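Importin subunit beta-1 (Saccharomyces cerevisiae, PDB 5OWU) carries proteins into the nucleus by associating with importin alpha, which recognises the classical nuclear localization signal of the cargo. Local coordinates at residues A7-N12 with L23-Q28; Q39-S44 with N94-N99. One frame throughout, in Å; residues are numbered along the deposited sequence.

Interaction 1 of 2, residues A7-N12 with L23-Q28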
ATOM      1  N   ALA A   7      13.539   9.113 -38.915  1.00 32.97           N
ATOM      2  CA  ALA A   7      14.290   9.849 -37.907  1.00 34.91           C
ATOM      3  C   ALA A   7      13.777  11.274 -37.786  1.00 31.30           C
ATOM      4  O   ALA A   7      13.691  11.819 -36.680  1.00 32.76           O
ATOM      5  CB  ALA A   7      15.779   9.846 -38.251  1.00 42.12           C
ATOM      6  N   GLN A   8      13.421  11.891 -38.916  1.00 37.13           N
ATOM      7  CA  GLN A   8      12.885  13.250 -38.879  1.00 42.33           C
ATOM      8  C   GLN A   8      11.540  13.294 -38.160  1.00 45.05           C
ATOM      9  O   GLN A   8      11.276  14.226 -37.391  1.00 38.22           O
ATOM     10  CB  GLN A   8      12.755  13.802 -40.301  1.00 41.20           C
ATOM     11  CG  GLN A   8      12.439  15.292 -40.365  1.00 51.18           C
ATOM     12  CD  GLN A   8      13.572  16.144 -39.825  1.00 56.11           C
ATOM     13  OE1 GLN A   8      14.709  16.048 -40.286  1.00 69.19           O
ATOM     14  NE2 GLN A   8      13.270  16.972 -38.834  1.00 59.04           N
ATOM     15  N   LEU A   9      10.670  12.309 -38.407  1.00 37.68           N
ATOM     16  CA  LEU A   9       9.424  12.215 -37.645  1.00 35.18           C
ATOM     17  C   LEU A   9       9.691  12.162 -36.143  1.00 37.52           C
ATOM     18  O   LEU A   9       9.115  12.939 -35.377  1.00 40.64           O
ATOM     19  CB  LEU A   9       8.624  10.984 -38.077  1.00 35.82           C
ATOM     20  CG  LEU A   9       7.793  11.059 -39.357  1.00 53.96           C
ATOM     21  CD1 LEU A   9       7.190   9.681 -39.627  1.00 49.08           C
ATOM     22  CD2 LEU A   9       6.698  12.112 -39.249  1.00 50.53           C
ATOM     23  N   LEU A  10      10.540  11.229 -35.694  1.00 38.96           N
ATOM     24  CA  LEU A  10      10.832  11.123 -34.261  1.00 41.49           C
ATOM     25  C   LEU A  10      11.354  12.446 -33.693  1.00 35.66           C
ATOM     26  O   LEU A  10      10.839  12.976 -32.681  1.00 34.81           O
ATOM     27  CB  LEU A  10      11.853  10.010 -34.039  1.00 31.56           C
ATOM     28  CG  LEU A  10      11.383   8.593 -34.351  1.00 30.76           C
ATOM     29  CD1 LEU A  10      12.546   7.748 -34.815  1.00 38.82           C
ATOM     30  CD2 LEU A  10      10.746   7.980 -33.125  1.00 31.52           C
ATOM     31  N   GLU A  11      12.393  12.989 -34.336  1.00 41.95           N
ATOM     32  CA  GLU A  11      12.964  14.254 -33.899  1.00 41.93           C
ATOM     33  C   GLU A  11      11.882  15.312 -33.775  1.00 45.96           C
ATOM     34  O   GLU A  11      11.730  15.924 -32.720  1.00 43.24           O
ATOM     35  CB  GLU A  11      14.055  14.711 -34.865  1.00 41.59           C
ATOM     36  CG  GLU A  11      15.324  13.863 -34.822  1.00 47.21           C
ATOM     37  CD  GLU A  11      16.500  14.529 -35.520  1.00 46.09           C
ATOM     38  OE1 GLU A  11      16.426  15.748 -35.770  1.00 67.03           O
ATOM     39  OE2 GLU A  11      17.497  13.840 -35.817  1.00 48.78           O
ATOM     40  N   ASN A  12      11.100  15.522 -34.835  1.00 44.70           N
ATOM     41  CA  ASN A  12      10.043  16.530 -34.784  1.00 46.87           C
ATOM     42  C   ASN A  12       9.050  16.241 -33.672  1.00 47.56           C
ATOM     43  O   ASN A  12       8.508  17.170 -33.063  1.00 40.22           O
ATOM     44  CB  ASN A  12       9.309  16.602 -36.122  1.00 47.61           C
ATOM     45  CG  ASN A  12      10.133  17.266 -37.199  1.00 51.39           C
ATOM     46  OD1 ASN A  12      11.107  17.958 -36.906  1.00 57.19           O
ATOM     47  ND2 ASN A  12       9.743  17.066 -38.454  1.00 48.69           N
ATOM     48  N   LEU A  23       2.563  16.960 -32.585  1.00 58.56           N
ATOM     49  CA  LEU A  23       1.432  16.038 -32.549  1.00 60.89           C
ATOM     50  C   LEU A  23       1.238  15.352 -33.897  1.00 57.52           C
ATOM     51  O   LEU A  23       0.944  14.153 -33.950  1.00 58.08           O
ATOM     52  CB  LEU A  23       0.164  16.777 -32.127  1.00 58.61           C
ATOM     53  CG  LEU A  23      -1.094  15.918 -31.974  1.00 61.02           C
ATOM     54  CD1 LEU A  23      -0.951  14.923 -30.826  1.00 65.65           C
ATOM     55  CD2 LEU A  23      -2.311  16.811 -31.774  1.00 61.15           C
ATOM     56  N   THR A  24       1.388  16.094 -34.996  1.00 44.71           N
ATOM     57  CA  THR A  24       1.330  15.487 -36.323  1.00 55.22           C
ATOM     58  C   THR A  24       2.361  14.374 -36.464  1.00 51.75           C
ATOM     59  O   THR A  24       2.069  13.305 -37.020  1.00 40.24           O
ATOM     60  CB  THR A  24       1.551  16.558 -37.392  1.00 49.76           C
ATOM     61  OG1 THR A  24       0.417  17.430 -37.432  1.00 63.13           O
ATOM     62  CG2 THR A  24       1.753  15.937 -38.773  1.00 59.39           C
ATOM     63  N   SER A  25       3.577  14.610 -35.969  1.00 52.99           N
ATOM     64  CA  SER A  25       4.622  13.596 -36.054  1.00 45.58           C
ATOM     65  C   SER A  25       4.294  12.386 -35.187  1.00 45.30           C
ATOM     66  O   SER A  25       4.498  11.240 -35.612  1.00 36.43           O
ATOM     67  CB  SER A  25       5.960  14.209 -35.653  1.00 51.78           C
ATOM     68  OG  SER A  25       6.329  15.236 -36.558  1.00 53.56           O
ATOM     69  N   GLU A  26       3.790  12.616 -33.969  1.00 48.39           N
ATOM     70  CA  GLU A  26       3.421  11.504 -33.097  1.00 51.85           C
ATOM     71  C   GLU A  26       2.303  10.673 -33.715  1.00 50.54           C
ATOM     72  O   GLU A  26       2.322   9.435 -33.652  1.00 47.16           O
ATOM     73  CB  GLU A  26       3.006  12.030 -31.720  1.00 48.54           C
ATOM     74  CG  GLU A  26       4.158  12.157 -30.732  1.00 64.97           C
ATOM     75  CD  GLU A  26       3.985  13.308 -29.741  1.00 79.86           C
ATOM     76  OE1 GLU A  26       2.830  13.606 -29.358  1.00 81.29           O
ATOM     77  OE2 GLU A  26       5.007  13.923 -29.349  1.00 67.39           O
ATOM     78  N   THR A  27       1.318  11.339 -34.318  1.00 48.14           N
ATOM     79  CA  THR A  27       0.232  10.622 -34.973  1.00 45.19           C
ATOM     80  C   THR A  27       0.756   9.787 -36.131  1.00 44.10           C
ATOM     81  O   THR A  27       0.373   8.623 -36.286  1.00 48.41           O
ATOM     82  CB  THR A  27      -0.835  11.609 -35.452  1.00 61.02           C
ATOM     83  OG1 THR A  27      -1.364  12.323 -34.326  1.00 53.77           O
ATOM     84  CG2 THR A  27      -1.979  10.884 -36.169  1.00 53.33           C
ATOM     85  N   GLN A  28       1.644  10.355 -36.952  1.00 37.72           N
ATOM     86  CA  GLN A  28       2.149   9.598 -38.092  1.00 40.65           C
ATOM     87  C   GLN A  28       2.984   8.403 -37.633  1.00 48.54           C
ATOM     88  O   GLN A  28       2.929   7.327 -38.243  1.00 33.63           O
ATOM     89  CB  GLN A  28       2.956  10.512 -39.010  1.00 40.26           C
ATOM     90  CG  GLN A  28       3.094   9.982 -40.428  1.00 60.63           C
ATOM     91  CD  GLN A  28       3.841  10.941 -41.336  1.00 73.49           C
ATOM     92  OE1 GLN A  28       3.752  12.160 -41.177  1.00 64.25           O
ATOM     93  NE2 GLN A  28       4.588  10.394 -42.290  1.00 71.00           N
TER
HETATM   94  O   HOH W   1       6.863  15.768 -38.847  1.00 52.59           O

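Interaction 2 of 2, residues Q39-S44 with N94-N99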
ATOM      1  N   GLN A  39       7.789  -2.688 -40.669  1.00 32.85           N
ATOM      2  CA  GLN A  39       8.624  -1.567 -41.092  1.00 32.88           C
ATOM      3  C   GLN A  39       8.890  -0.609 -39.932  1.00 26.76           C
ATOM      4  O   GLN A  39      10.013  -0.124 -39.770  1.00 29.13           O
ATOM      5  CB  GLN A  39       7.966  -0.827 -42.262  1.00 36.69           C
ATOM      6  CG  GLN A  39       8.819   0.308 -42.813  1.00 47.57           C
ATOM      7  CD  GLN A  39       8.153   1.073 -43.955  1.00 65.17           C
ATOM      8  OE1 GLN A  39       6.935   1.266 -43.969  1.00 52.29           O
ATOM      9  NE2 GLN A  39       8.960   1.517 -44.915  1.00 55.26           N
ATOM     10  N   PHE A  40       7.868  -0.307 -39.133  1.00 24.87           N
ATOM     11  CA  PHE A  40       8.045   0.564 -37.971  1.00 28.39           C
ATOM     12  C   PHE A  40       9.169   0.056 -37.064  1.00 25.55           C
ATOM     13  O   PHE A  40      10.049   0.819 -36.643  1.00 25.41           O
ATOM     14  CB  PHE A  40       6.715   0.647 -37.218  1.00 28.62           C
ATOM     15  CG  PHE A  40       6.805   1.312 -35.882  1.00 30.24           C
ATOM     16  CD1 PHE A  40       6.631   2.677 -35.762  1.00 30.80           C
ATOM     17  CD2 PHE A  40       7.041   0.568 -34.741  1.00 31.85           C
ATOM     18  CE1 PHE A  40       6.703   3.293 -34.526  1.00 35.09           C
ATOM     19  CE2 PHE A  40       7.121   1.175 -33.506  1.00 31.39           C
ATOM     20  CZ  PHE A  40       6.952   2.541 -33.397  1.00 37.67           C
ATOM     21  N   ALA A  41       9.163  -1.242 -36.770  1.00 27.21           N
ATOM     22  CA  ALA A  41      10.177  -1.813 -35.887  1.00 25.94           C
ATOM     23  C   ALA A  41      11.552  -1.813 -36.545  1.00 32.70           C
ATOM     24  O   ALA A  41      12.554  -1.446 -35.910  1.00 32.31           O
ATOM     25  CB  ALA A  41       9.772  -3.230 -35.484  1.00 25.80           C
ATOM     26  N   GLY A  42      11.627  -2.222 -37.814  1.00 29.20           N
ATOM     27  CA  GLY A  42      12.905  -2.183 -38.513  1.00 29.27           C
ATOM     28  C   GLY A  42      13.503  -0.790 -38.551  1.00 32.17           C
ATOM     29  O   GLY A  42      14.678  -0.587 -38.223  1.00 31.59           O
ATOM     30  N   LEU A  43      12.696   0.193 -38.957  1.00 29.35           N
ATOM     31  CA  LEU A  43      13.176   1.566 -39.054  1.00 34.78           C
ATOM     32  C   LEU A  43      13.579   2.109 -37.689  1.00 28.00           C
ATOM     33  O   LEU A  43      14.588   2.810 -37.572  1.00 29.79           O
ATOM     34  CB  LEU A  43      12.101   2.456 -39.679  1.00 33.92           C
ATOM     35  CG  LEU A  43      11.882   2.333 -41.188  1.00 37.57           C
ATOM     36  CD1 LEU A  43      10.607   3.051 -41.590  1.00 37.03           C
ATOM     37  CD2 LEU A  43      13.065   2.898 -41.954  1.00 44.71           C
ATOM     38  N   SER A  44      12.786   1.819 -36.653  1.00 28.19           N
ATOM     39  CA  SER A  44      13.157   2.218 -35.299  1.00 31.91           C
ATOM     40  C   SER A  44      14.544   1.696 -34.948  1.00 29.80           C
ATOM     41  O   SER A  44      15.404   2.440 -34.454  1.00 32.63           O
ATOM     42  CB  SER A  44      12.124   1.698 -34.295  1.00 26.58           C
ATOM     43  OG  SER A  44      10.857   2.309 -34.485  1.00 30.99           O
ATOM     44  N   ASN A  94      15.830 -10.617 -37.218  1.00 27.57           N
ATOM     45  CA  ASN A  94      17.283 -10.724 -37.155  0.55 28.50           C
ATOM     46  C   ASN A  94      17.950  -9.363 -37.306  1.00 27.54           C
ATOM     47  O   ASN A  94      18.921  -9.059 -36.600  1.00 31.16           O
ATOM     48  CB  ASN A  94      17.789 -11.689 -38.225  0.55 33.59           C
ATOM     49  CG  ASN A  94      17.402 -13.128 -37.940  0.55 40.05           C
ATOM     50  OD1 ASN A  94      16.956 -13.457 -36.841  0.55 45.80           O
ATOM     51  ND2 ASN A  94      17.579 -13.996 -38.930  0.55 43.84           N
ATOM     52  N   GLN A  95      17.455  -8.529 -38.222  1.00 31.08           N
ATOM     53  CA  GLN A  95      18.069  -7.213 -38.389  1.00 34.70           C
ATOM     54  C   GLN A  95      17.851  -6.337 -37.161  1.00 30.43           C
ATOM     55  O   GLN A  95      18.763  -5.614 -36.741  1.00 28.77           O
ATOM     56  CB  GLN A  95      17.530  -6.519 -39.640  1.00 37.94           C
ATOM     57  CG  GLN A  95      18.391  -6.736 -40.883  1.00 58.19           C
ATOM     58  CD  GLN A  95      19.709  -5.973 -40.828  1.00 63.86           C
ATOM     59  OE1 GLN A  95      20.543  -6.203 -39.951  1.00 68.56           O
ATOM     60  NE2 GLN A  95      19.896  -5.051 -41.765  1.00 70.15           N
ATOM     61  N   ILE A  96      16.654  -6.383 -36.570  1.00 28.67           N
ATOM     62  CA  ILE A  96      16.373  -5.563 -35.392  1.00 25.47           C
ATOM     63  C   ILE A  96      17.268  -5.983 -34.231  1.00 22.33           C
ATOM     64  O   ILE A  96      17.855  -5.142 -33.541  1.00 26.04           O
ATOM     65  CB  ILE A  96      14.885  -5.661 -35.014  1.00 23.32           C
ATOM     66  CG1 ILE A  96      14.014  -5.064 -36.131  1.00 24.61           C
ATOM     67  CG2 ILE A  96      14.616  -4.963 -33.686  1.00 28.29           C
ATOM     68  CD1 ILE A  96      12.546  -5.365 -35.996  1.00 27.08           C
ATOM     69  N   LYS A  97      17.374  -7.294 -33.994  1.00 25.97           N
ATOM     70  CA  LYS A  97      18.212  -7.791 -32.907  1.00 24.74           C
ATOM     71  C   LYS A  97      19.669  -7.412 -33.131  1.00 26.21           C
ATOM     72  O   LYS A  97      20.350  -6.960 -32.203  1.00 28.67           O
ATOM     73  CB  LYS A  97      18.080  -9.306 -32.792  1.00 24.65           C
ATOM     74  CG  LYS A  97      16.707  -9.817 -32.413  1.00 26.46           C
ATOM     75  CD  LYS A  97      16.793 -11.321 -32.212  1.00 36.94           C
ATOM     76  CE  LYS A  97      15.530 -12.039 -32.571  1.00 40.66           C
ATOM     77  NZ  LYS A  97      15.728 -13.514 -32.442  1.00 34.92           N
ATOM     78  N   THR A  98      20.163  -7.585 -34.361  1.00 25.24           N
ATOM     79  CA  THR A  98      21.537  -7.192 -34.665  1.00 36.08           C
ATOM     80  C   THR A  98      21.765  -5.705 -34.403  1.00 32.70           C
ATOM     81  O   THR A  98      22.796  -5.317 -33.840  1.00 27.21           O
ATOM     82  CB  THR A  98      21.870  -7.535 -36.119  1.00 42.78           C
ATOM     83  OG1 THR A  98      21.693  -8.942 -36.327  1.00 46.03           O
ATOM     84  CG2 THR A  98      23.312  -7.161 -36.452  1.00 30.73           C
ATOM     85  N   ASN A  99      20.820  -4.854 -34.813  1.00 30.51           N
ATOM     86  CA  ASN A  99      20.986  -3.415 -34.610  1.00 30.79           C
ATOM     87  C   ASN A  99      20.960  -3.060 -33.128  1.00 24.08           C
ATOM     88  O   ASN A  99      21.758  -2.233 -32.663  1.00 25.84           O
ATOM     89  CB  ASN A  99      19.897  -2.649 -35.364  1.00 23.38           C
ATOM     90  CG  ASN A  99      20.102  -2.673 -36.870  1.00 35.82           C
ATOM     91  OD1 ASN A  99      21.172  -3.038 -37.357  1.00 33.43           O
ATOM     92  ND2 ASN A  99      19.078  -2.277 -37.613  1.00 29.63           N
TER

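Interaction 1 of 2, residues A7-N12 with L23-Q28
Leu9 and Asn12 meet Ser25 and Gln28 in a partly buried helix-to-helix contact inside the first HEAT repeat, where helix 3-15 and helix 19-35 form the paired-helix hairpin that defines this motif. The axes of the two short helical segments approach to 8.3 Å, and their N-to-C directions are 132° apart, nearer antiparallel than parallel. The nearest alpha carbons, those of Leu9 and Ser25, lie 5.2 Å apart, a close approach consistent with the small side chain of Ser25, whose CB points toward the other helix. Ser25 CB packs against the backbone there, 3.4 Å from Leu9 O. Its hydroxyl is held within its own helix by a hydrogen bond with Ile21 O, while the OG atom rests against the aliphatic base of Asn12. Toward the other end of the contact, Leu9 and Gln28 cross at about a right angle. With CG anti to the backbone N (chi1 -159°) and the chain extended beyond it, Gln28 carries its amide out to the leucine, whose two methyls lie over the same face of that amide. CD2 of Leu9 is 3.5 Å from Gln28 OE1, and CD1 of Leu9 is 3.8 Å from Gln28 NE2, so this is van der Waals contact with a flat polar group. Leu9 also touches Leu29, and both Leu9 and Gln28 touch Met1. The Asn12 amide is steadied from its own helix: Gln8 NE2 donates to Asn12 OD1 over 3.1 Å, coming from 45° above the carbonyl plane. A water lies between Asn12 ND2 and Ser25 OG, but its distance to the hydroxyl is too short to be trusted as a bridge. No direct hydrogen bond joins the segments; the closest direct approach is Asn12 CB to Ser25 OG, 3.3 Å.

Interaction 2 of 2, residues Q39-S44 with N94-N99
Phe40 O, on the helix turn whose Ala41 and Gly42 meet Ile96, accepts two hydrogen bonds from one residue, Ser44. The hydroxyl OG of Ser44 lies 2.7 Å from Phe40 O, tilted 35° out of the carbonyl plane, and Ser44 N donates from the opposite face at 2.9 Å. The serine hydroxyl is thereby pinned to its own helix, and it also sits over the centre of one face of the Phe40 ring. The contact between the segments is made by the next two residues, Ala41 and Gly42. It joins helix 37-48 of HEAT 2 to helix 90-104 of HEAT 3, the repeat-on-repeat stacking that builds the importin beta solenoid. Ile96 points its CB toward the neighbouring helix, and its CG1 branch, extended to CD1 (chi2 168°), does the touching. CD1 of Ile96 comes 3.5 Å from Ala41 CB and 3.7 Å from Gly42 N. CG1 and CD1 of Ile96 lie against the backbone of Ala41 and Gly42, and the Gly42 and Ile96 alpha carbons are 5.8 Å apart. Polar links flank this patch: Asn99 ND2 hydrogen-bonds with Ser45 OG and Gln46 OE1 on the first helix. Between the segments themselves no hydrogen bond forms, which implies that van der Waals contact of one aliphatic branch with a methyl and backbone holds them, while the hydrogen bonds between the helices lie beside it, at Asn99.

How the interactions relate
Interaction 1 lies within one HEAT repeat, between its two helices, whereas interaction 2 joins the second repeat to the third. Their centres are about 18 Å apart and they do not touch, but helix 19-35 of interaction 1 is followed in the chain by helix 37-48 of interaction 2, which also receives Ala7 and Leu10 of helix 3-15 on Val47. Interaction 1 is only partly buried and covers the larger area, 211 against 124 Å², with amides and a hydroxyl mixed among its aliphatic atoms. Interaction 2 is buried, and its direct contact is aliphatic carbon against alanine and glycine. The polar groups of interaction 1 thus lie within the contact, whereas those of interaction 2 flank it.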